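Local coordinates for peroxisomal membrane protein LPX1 (Saccharomyces cerevisiae, PDB 2Y6U) that acts as an acyl esterase, with triacylglycerol lipase and phospholipase A activity, in yeast peroxisomes, and has an alpha/beta-hydrolase fold, at residues A[51-56]-A[74-79]; A[120-125]-A[155-160]. All coordinates share one frame; numbering follows the deposited sequence. Where two conformers were deposited one is given.

How the contacts relate
Contacts 1 and 2 lie on opposite faces of the central sheet, with their centres about 20 Å apart. Strand 51-58 links them: Leu53 and Leu55 point into contact 1, whereas Val56 turns to the other face, where its CG1 lies 4.3 Å from CG1 of Val121 on the helix of contact 2. Both segments of contact 1 precede those of contact 2 in the sequence. Helix 146-157 starts just after a possible nucleophile elbow (Gly143, Ser145, Gly147), consistent with a serine hydrolase, and contact 2 sits at the other end of that helix. Contact 2 also borders the second subunit, which does not touch contact 1.

Contact 1: A[51-56]-A[74-79]; sequences TRLNLV and RLVAAD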
loop_
_atom_site.group_PDB
_atom_site.type_symbol
_atom_site.label_atom_id
_atom_site.label_comp_id
_atom_site.label_asym_id
_atom_site.label_seq_id
_atom_site.Cartn_x
_atom_site.Cartn_y
_atom_site.Cartn_z
ATOM N N THR A 51 -27.906 -0.039 -0.876
ATOM C CA THR A 51 -26.455 -0.279 -0.763
ATOM C C THR A 51 -26.008 -1.144 -1.890
ATOM O O THR A 51 -26.576 -2.204 -2.169
ATOM C CB THR A 51 -26.140 -0.951 0.573
ATOM O OG1 THR A 51 -26.663 -0.155 1.611
ATOM C CG2 THR A 51 -24.684 -1.098 0.822
ATOM N N ARG A 52 -24.944 -0.729 -2.546
ATOM C CA ARG A 52 -24.299 -1.539 -3.487
ATOM C C ARG A 52 -23.321 -2.485 -2.737
ATOM O O ARG A 52 -22.460 -2.019 -2.001
ATOM C CB ARG A 52 -23.433 -0.682 -4.405
ATOM C CG ARG A 52 -24.044 -0.117 -5.675
ATOM C CD ARG A 52 -24.720 1.133 -5.417
ATOM N NE ARG A 52 -24.378 2.204 -6.368
ATOM C CZ ARG A 52 -25.084 3.342 -6.506
ATOM N NH1 ARG A 52 -26.197 3.563 -5.785
ATOM N NH2 ARG A 52 -24.672 4.272 -7.380
ATOM N N LEU A 53 -23.392 -3.779 -3.022
ATOM C CA LEU A 53 -22.411 -4.722 -2.480
ATOM C C LEU A 53 -21.456 -5.077 -3.573
ATOM O O LEU A 53 -21.841 -5.446 -4.688
ATOM C CB LEU A 53 -23.024 -6.011 -1.927
ATOM C CG LEU A 53 -23.963 -5.902 -0.726
ATOM C CD1 LEU A 53 -24.664 -7.228 -0.511
ATOM C CD2 LEU A 53 -23.212 -5.513 0.539
ATOM N N ASN A 54 -20.181 -4.942 -3.262
ATOM C CA ASN A 54 -19.138 -5.337 -4.171
ATOM C C ASN A 54 -18.339 -6.486 -3.521
ATOM O O ASN A 54 -17.989 -6.389 -2.348
ATOM C CB ASN A 54 -18.171 -4.158 -4.448
ATOM C CG ASN A 54 -18.870 -2.977 -5.071
ATOM O OD1 ASN A 54 -19.576 -3.185 -6.051
ATOM N ND2 ASN A 54 -18.796 -1.790 -4.467
ATOM N N LEU A 55 -18.072 -7.504 -4.283
ATOM C CA LEU A 55 -17.379 -8.674 -3.826
ATOM C C LEU A 55 -16.144 -8.935 -4.591
ATOM O O LEU A 55 -16.161 -8.886 -5.814
ATOM C CB LEU A 55 -18.306 -9.891 -3.941
ATOM C CG LEU A 55 -19.367 -10.135 -2.913
ATOM C CD1 LEU A 55 -20.158 -9.032 -2.447
ATOM C CD2 LEU A 55 -20.347 -11.335 -3.391
ATOM N N VAL A 56 -15.063 -9.270 -3.887
ATOM C CA VAL A 56 -13.800 -9.512 -4.533
ATOM C C VAL A 56 -13.299 -10.896 -4.078
ATOM O O VAL A 56 -13.219 -11.128 -2.923
ATOM C CB VAL A 56 -12.753 -8.463 -4.173
ATOM C CG1 VAL A 56 -11.399 -8.806 -4.841
ATOM C CG2 VAL A 56 -13.274 -7.018 -4.590
ATOM N N ARG A 74 -25.255 -18.054 -7.349
ATOM C CA ARG A 74 -25.766 -18.567 -6.088
ATOM C C ARG A 74 -25.578 -17.573 -4.927
ATOM O O ARG A 74 -26.150 -17.750 -3.845
ATOM C CB ARG A 74 -25.034 -19.857 -5.794
ATOM C CG ARG A 74 -25.523 -20.962 -6.631
ATOM C CD ARG A 74 -24.552 -22.120 -6.600
ATOM N NE ARG A 74 -25.117 -23.196 -7.385
ATOM C CZ ARG A 74 -24.963 -23.361 -8.698
ATOM N NH1 ARG A 74 -24.205 -22.538 -9.444
ATOM N NH2 ARG A 74 -25.553 -24.371 -9.267
ATOM N N LEU A 75 -24.870 -16.494 -5.209
ATOM C CA LEU A 75 -24.672 -15.443 -4.278
ATOM C C LEU A 75 -25.915 -14.641 -3.890
ATOM O O LEU A 75 -26.818 -14.525 -4.629
ATOM C CB LEU A 75 -23.546 -14.537 -4.733
ATOM C CG LEU A 75 -22.132 -15.165 -4.646
ATOM C CD1 LEU A 75 -21.207 -14.264 -5.511
ATOM C CD2 LEU A 75 -21.608 -15.293 -3.222
ATOM N N VAL A 76 -25.834 -14.085 -2.682
ATOM C CA VAL A 76 -26.887 -13.358 -1.968
ATOM C C VAL A 76 -27.803 -12.613 -2.958
ATOM O O VAL A 76 -27.405 -11.682 -3.667
ATOM C CB VAL A 76 -26.175 -12.445 -0.850
ATOM C CG1 VAL A 76 -25.779 -11.018 -1.347
ATOM C CG2 VAL A 76 -26.848 -12.506 0.592
ATOM N N ALA A 77 -29.039 -13.046 -2.981
ATOM C CA ALA A 77 -30.108 -12.395 -3.765
ATOM C C ALA A 77 -30.282 -10.966 -3.242
ATOM O O ALA A 77 -30.022 -10.708 -2.046
ATOM C CB ALA A 77 -31.439 -13.164 -3.602
ATOM N N ALA A 78 -30.712 -10.059 -4.124
ATOM C CA ALA A 78 -31.044 -8.709 -3.759
ATOM C C ALA A 78 -32.146 -8.824 -2.746
ATOM O O ALA A 78 -33.133 -9.567 -2.957
ATOM C CB ALA A 78 -31.505 -7.923 -4.973
ATOM N N ASP A 79 -31.992 -8.137 -1.622
ATOM C CA ASP A 79 -32.984 -8.281 -0.578
ATOM C C ASP A 79 -33.785 -6.980 -0.458
ATOM O O ASP A 79 -33.191 -5.866 -0.343
ATOM C CB ASP A 79 -32.339 -8.778 0.736
ATOM C CG ASP A 79 -32.206 -10.330 0.785
ATOM O OD1 ASP A 79 -33.247 -11.003 1.038
ATOM O OD2 ASP A 79 -31.078 -10.874 0.569
#
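The carbonyl oxygens of Leu75 and Val76, the two residues that meet Leu55 and Leu53, are both held by the guanidinium of Arg5, NH1 bonding the first and NH2 the second. Arg5 holds this backbone, while the side chains of Leu75 and Val76 point to the strand, and no hydrogen bond passes between 51-56 and 74-79. Leu55 and Leu75 reach toward each other tip to tip, Leu55 CD2 lying 3.7 Å from Leu75 CD1. Each uses its extended branch: a chi2 of 43° in Leu55 leaves CD2 anti to CA, and in Leu75 it is CD1 that runs straight on. The other methyl of Leu75, CD2, is more distant, 4.2 Å from Leu55 CD2.

The second pair meets differently. Leu53 and Val76 cross at about a right angle, with Leu53 CD1 at 4.0 Å from Val76 CG1; Leu53 was modelled in two conformers, and this distance, belonging to one of them, is less certain. Val76 presents that methyl from between its backbone N and carbonyl carbon, at a chi1 of 90°. All four residues are buried. Tyr84, at the start of strand 84-92, touches both Leu53 and Val76. Helix 330-347 completes the layer: Ile341 and Val345 pack on Leu53, while Asn338 bonds the carbonyl of Arg74. The contact thus lays the connection between neighbouring parallel strands 51-58 and 84-92 over the sheet, beside helix 330-347.

Contact 2: A[120-125]-A[155-160]; sequences DVLKIA and DVLQPN
Leu122 pushes both of its methyls against the end of helix 146-157. Its CD1 sits 3.7 Å from CB of Leu157 and equally 3.7 Å from CB of Gln158, while CD2 is 3.8 Å from the same Gln158 CB. In both residues it is CB that is met. The leucine crosses Leu157 at about a right angle and Gln158 at a slant.

Gln158 is the first residue to leave the helical backbone, and its side chain runs on away from Leu122. A bend at chi2 (39°) swings the amide round to its own chain, where OE1 accepts the backbone N-H of Asn160, with N to OE1 2.9 Å. That N-H comes in the carbonyl plane, on a lone pair, and a weak second bond to OE1 arrives from Asn160 ND2 at 3.1 Å. The turn after the helix is therefore tied to the residue whose CB Leu122 covers. Further out, Lys285 NZ forms a salt bridge with Asp155 and a hydrogen bond with the carbonyl of Pro159. At the dimer interface, Arg119 of the second subunit bonds the carbonyl of Leu157, whose side chain packs on Leu157 of that subunit. The contact brings together the C-terminal parts of helices 114-125 and 146-157, where Leu122 and Val121 also touch Cys154, on the sheet face where Val121 meets Ile92 of strand 84-92.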
loop_
_atom_site.group_PDB
_atom_site.type_symbol
_atom_site.label_atom_id
_atom_site.label_comp_id
_atom_site.label_asym_id
_atom_site.label_seq_id
_atom_site.Cartn_x
_atom_site.Cartn_y
_atom_site.Cartn_z
ATOM N N ASP A 120 -1.436 -6.059 -5.789
ATOM C CA ASP A 120 -2.111 -6.207 -7.095
ATOM C C ASP A 120 -3.645 -6.140 -6.946
ATOM O O ASP A 120 -4.340 -5.454 -7.706
ATOM C CB ASP A 120 -1.719 -7.553 -7.699
ATOM C CG ASP A 120 -0.218 -7.590 -8.099
ATOM O OD1 ASP A 120 0.385 -6.508 -8.294
ATOM O OD2 ASP A 120 0.325 -8.718 -8.153
ATOM N N VAL A 121 -4.135 -6.819 -5.896
ATOM C CA VAL A 121 -5.527 -6.858 -5.585
ATOM C C VAL A 121 -5.974 -5.456 -5.321
ATOM O O VAL A 121 -7.051 -5.015 -5.795
ATOM C CB VAL A 121 -5.844 -7.770 -4.437
ATOM C CG1 VAL A 121 -7.377 -7.611 -4.027
ATOM C CG2 VAL A 121 -5.582 -9.312 -4.839
ATOM N N LEU A 122 -5.239 -4.717 -4.503
ATOM C CA LEU A 122 -5.630 -3.357 -4.181
ATOM C C LEU A 122 -5.647 -2.462 -5.429
ATOM O O LEU A 122 -6.518 -1.603 -5.569
ATOM C CB LEU A 122 -4.734 -2.754 -3.122
ATOM C CG LEU A 122 -4.930 -3.417 -1.713
ATOM C CD1 LEU A 122 -3.802 -2.812 -0.774
ATOM C CD2 LEU A 122 -6.320 -3.136 -1.161
ATOM N N LYS A 123 -4.642 -2.601 -6.259
ATOM C CA LYS A 123 -4.546 -1.787 -7.481
ATOM C C LYS A 123 -5.866 -1.996 -8.322
ATOM O O LYS A 123 -6.471 -1.037 -8.738
ATOM C CB LYS A 123 -3.281 -2.178 -8.282
ATOM C CG LYS A 123 -3.063 -1.215 -9.472
ATOM C CD LYS A 123 -1.724 -1.628 -10.177
ATOM C CE LYS A 123 -1.140 -0.593 -11.181
ATOM N NZ LYS A 123 -1.943 -0.771 -12.341
ATOM N N ILE A 124 -6.246 -3.240 -8.505
ATOM C CA ILE A 124 -7.473 -3.605 -9.254
ATOM C C ILE A 124 -8.763 -3.077 -8.575
ATOM O O ILE A 124 -9.587 -2.378 -9.177
ATOM C CB ILE A 124 -7.567 -5.070 -9.444
ATOM C CG1 ILE A 124 -6.484 -5.581 -10.412
ATOM C CG2 ILE A 124 -9.012 -5.496 -10.022
ATOM C CD1 ILE A 124 -6.327 -7.177 -10.425
ATOM N N ALA A 125 -8.928 -3.439 -7.312
ATOM C CA ALA A 125 -10.138 -3.111 -6.599
ATOM C C ALA A 125 -10.314 -1.676 -6.329
ATOM O O ALA A 125 -11.473 -1.138 -6.422
ATOM C CB ALA A 125 -10.176 -3.951 -5.246
ATOM N N ASP A 155 -6.254 -5.498 3.858
ATOM C CA ASP A 155 -6.746 -4.578 4.914
ATOM C C ASP A 155 -5.618 -3.902 5.632
ATOM O O ASP A 155 -5.707 -2.688 5.965
ATOM C CB ASP A 155 -7.670 -5.293 5.886
ATOM C CG ASP A 155 -8.406 -4.303 6.818
ATOM O OD1 ASP A 155 -9.308 -3.622 6.269
ATOM O OD2 ASP A 155 -7.982 -4.134 7.995
ATOM N N VAL A 156 -4.486 -4.620 5.855
ATOM C CA VAL A 156 -3.353 -4.044 6.486
ATOM C C VAL A 156 -2.809 -2.860 5.699
ATOM O O VAL A 156 -2.473 -1.794 6.251
ATOM C CB VAL A 156 -2.233 -5.111 6.764
ATOM C CG1 VAL A 156 -0.934 -4.383 7.215
ATOM C CG2 VAL A 156 -2.743 -6.175 7.886
ATOM N N LEU A 157 -2.688 -3.055 4.394
ATOM C CA LEU A 157 -2.066 -2.079 3.561
ATOM C C LEU A 157 -3.037 -0.919 3.173
ATOM O O LEU A 157 -2.582 0.108 2.738
ATOM C CB LEU A 157 -1.616 -2.728 2.234
ATOM C CG LEU A 157 -0.458 -3.746 2.472
ATOM C CD1 LEU A 157 -0.161 -4.459 1.115
ATOM C CD2 LEU A 157 0.797 -3.011 3.062
ATOM N N GLN A 158 -4.331 -1.170 3.269
ATOM C CA GLN A 158 -5.367 -0.185 2.853
ATOM C C GLN A 158 -6.651 -0.513 3.693
ATOM O O GLN A 158 -7.539 -1.206 3.234
ATOM C CB GLN A 158 -5.611 -0.359 1.392
ATOM C CG GLN A 158 -6.795 0.576 0.795
ATOM C CD GLN A 158 -6.809 1.927 1.375
ATOM O OE1 GLN A 158 -7.307 2.123 2.494
ATOM N NE2 GLN A 158 -6.233 2.912 0.647
ATOM N N PRO A 159 -6.729 -0.025 4.899
ATOM C CA PRO A 159 -7.766 -0.434 5.750
ATOM C C PRO A 159 -9.108 0.305 5.502
ATOM O O PRO A 159 -10.086 0.131 6.263
ATOM C CB PRO A 159 -7.187 -0.066 7.158
ATOM C CG PRO A 159 -6.440 1.125 6.948
ATOM C CD PRO A 159 -5.767 0.804 5.632
ATOM N N ASN A 160 -9.230 1.051 4.419
ATOM C CA ASN A 160 -10.456 1.804 4.204
ATOM C C ASN A 160 -11.277 1.222 3.066
ATOM O O ASN A 160 -12.235 1.813 2.635
ATOM C CB ASN A 160 -10.045 3.226 3.927
ATOM C CG ASN A 160 -9.225 3.794 5.003
ATOM O OD1 ASN A 160 -9.719 3.937 6.124
ATOM N ND2 ASN A 160 -7.919 4.174 4.700
#